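Local coordinates for putative transcriptional regulator (Salmonella typhimurium, PDB 1YYV), which probably binds DNA as a transcriptional regulator of the HxlR family, although its cellular role has not been established, at residues 77-82 with 93-98. Residues are numbered along the deposited sequence; the frame is centred on the assembly and turned at random.
Sequences GFLNRV and YSLTPL
Tyr93, Asn80 and Phe78 bury the most surface between 77-82 and 93-98, whose strands 79-82 and 93-95 run antiparallel, and Thr96 adds nearly as much. Tyr93 keeps CG beside its own backbone N (chi1 -61°), which lays the phenol alongside Arg81 with both side chains pointing the same way. The aliphatic part of Arg81 does the touching, CG lying 3.6 Å from Tyr93 CE1, and Leu70 of helix 66-76 also packs on the tyrosine. Asn80 pairs with Ser94 through two backbone hydrogen bonds, Asn80 N to Ser94 O (2.7 Å) and Ser94 N to Asn80 O (3.1 Å), each donor in the plane of its acceptor carbonyl. On the face that Asn80 shares with Ser94, its amide crosses the Thr96 methyl obliquely, with OD1 3.5 Å from CG2.

Thr96 follows the last bridge, Leu79 with Leu95, and stands at the N-cap position just before helix 97-103. Its N reaches Phe78 O from above the carbonyl plane (3.0 Å), while OG1, set between backbone N and carbonyl carbon (chi1 65°), donates along a lone pair to Gly77 O at 2.6 Å. The same OG1 accepts from Gly99 N as the N-cap, so one hydroxyl ties the Schellman end of helix 66-76 to the start of the next helix. Phe78 brings CE1 to 3.9 Å from Leu98 CD2; Val28 and Val32 of helix 25-33 and Trp112 of the second subunit also pack on its ring. Such a hairpin, following directly on a helix of the HxlR-like helix-turn-helix region, is the wing of a winged-helix fold.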
# COMPACT_ATOMS: atom_id res chain seq x y z
N GLY A 77 -14.54 -7.39 -1.62
CA GLY A 77 -14.74 -8.47 -2.57
C GLY A 77 -13.51 -9.35 -2.75
O GLY A 77 -13.42 -10.10 -3.74
N PHE A 78 -12.58 -9.26 -1.79
CA PHE A 78 -11.31 -9.94 -1.92
C PHE A 78 -11.29 -11.27 -1.16
O PHE A 78 -10.40 -12.11 -1.41
CB PHE A 78 -10.15 -9.04 -1.42
CG PHE A 78 -10.05 -7.70 -2.13
CD1 PHE A 78 -10.19 -7.59 -3.52
CD2 PHE A 78 -9.80 -6.55 -1.40
CE1 PHE A 78 -10.08 -6.37 -4.16
CE2 PHE A 78 -9.68 -5.32 -2.03
CZ PHE A 78 -9.83 -5.23 -3.41
N LEU A 79 -12.22 -11.46 -0.22
CA LEU A 79 -12.21 -12.69 0.58
C LEU A 79 -13.54 -13.40 0.58
O LEU A 79 -14.61 -12.78 0.54
CB LEU A 79 -11.81 -12.46 2.05
CG LEU A 79 -10.67 -11.53 2.38
CD1 LEU A 79 -10.61 -11.36 3.86
CD2 LEU A 79 -9.31 -12.01 1.81
N ASN A 80 -13.44 -14.72 0.59
CA ASN A 80 -14.54 -15.59 1.01
C ASN A 80 -14.47 -15.86 2.51
O ASN A 80 -13.41 -16.18 3.04
CB ASN A 80 -14.56 -16.87 0.19
CG ASN A 80 -14.94 -16.60 -1.24
OD1 ASN A 80 -14.25 -17.02 -2.17
ND2 ASN A 80 -16.03 -15.82 -1.44
N ARG A 81 -15.59 -15.65 3.19
CA ARG A 81 -15.68 -16.00 4.58
C ARG A 81 -16.73 -17.10 4.85
O ARG A 81 -17.94 -16.90 4.62
CB ARG A 81 -15.94 -14.77 5.45
CG ARG A 81 -16.11 -15.13 6.92
CD ARG A 81 -16.77 -14.02 7.65
NE ARG A 81 -18.10 -13.80 7.10
CZ ARG A 81 -19.02 -13.01 7.65
NH1 ARG A 81 -18.77 -12.34 8.79
NH2 ARG A 81 -20.21 -12.88 7.06
N VAL A 82 -16.27 -18.24 5.33
CA VAL A 82 -17.17 -19.37 5.62
C VAL A 82 -17.20 -19.70 7.11
O VAL A 82 -16.17 -19.98 7.71
CB VAL A 82 -16.80 -20.64 4.82
CG1 VAL A 82 -17.88 -21.72 4.98
CG2 VAL A 82 -16.61 -20.30 3.34
N TYR A 93 -11.19 -18.19 5.94
CA TYR A 93 -10.96 -17.13 4.93
C TYR A 93 -10.13 -17.64 3.79
O TYR A 93 -9.11 -18.28 3.99
CB TYR A 93 -10.22 -15.92 5.57
CG TYR A 93 -11.02 -15.30 6.69
CD1 TYR A 93 -12.03 -14.39 6.40
CD2 TYR A 93 -10.82 -15.68 8.00
CE1 TYR A 93 -12.82 -13.85 7.42
CE2 TYR A 93 -11.60 -15.15 9.03
CZ TYR A 93 -12.59 -14.23 8.72
OH TYR A 93 -13.36 -13.67 9.71
N SER A 94 -10.54 -17.32 2.57
CA SER A 94 -9.69 -17.49 1.41
C SER A 94 -9.92 -16.30 0.45
O SER A 94 -10.87 -15.52 0.63
CB SER A 94 -10.00 -18.80 0.69
OG SER A 94 -11.39 -18.89 0.39
N LEU A 95 -9.07 -16.22 -0.57
CA LEU A 95 -9.16 -15.21 -1.61
C LEU A 95 -10.16 -15.57 -2.70
O LEU A 95 -10.22 -16.71 -3.16
CB LEU A 95 -7.80 -14.98 -2.29
CG LEU A 95 -6.62 -14.56 -1.43
CD1 LEU A 95 -5.38 -14.85 -2.18
CD2 LEU A 95 -6.71 -13.08 -1.03
N THR A 96 -10.93 -14.57 -3.11
CA THR A 96 -11.72 -14.65 -4.31
C THR A 96 -10.77 -14.50 -5.51
O THR A 96 -9.59 -14.14 -5.33
CB THR A 96 -12.78 -13.54 -4.28
OG1 THR A 96 -12.12 -12.27 -4.32
CG2 THR A 96 -13.64 -13.65 -3.00
N PRO A 97 -11.25 -14.79 -6.74
CA PRO A 97 -10.45 -14.42 -7.94
C PRO A 97 -10.03 -12.95 -7.98
O PRO A 97 -8.88 -12.66 -8.31
CB PRO A 97 -11.40 -14.74 -9.11
CG PRO A 97 -12.23 -15.88 -8.57
CD PRO A 97 -12.49 -15.51 -7.11
N LEU A 98 -10.93 -12.03 -7.65
CA LEU A 98 -10.57 -10.61 -7.52
C LEU A 98 -9.48 -10.39 -6.46
O LEU A 98 -8.55 -9.58 -6.63
CB LEU A 98 -11.82 -9.75 -7.24
CG LEU A 98 -11.65 -8.23 -7.43
CD1 LEU A 98 -11.48 -7.88 -8.93
CD2 LEU A 98 -12.79 -7.44 -6.80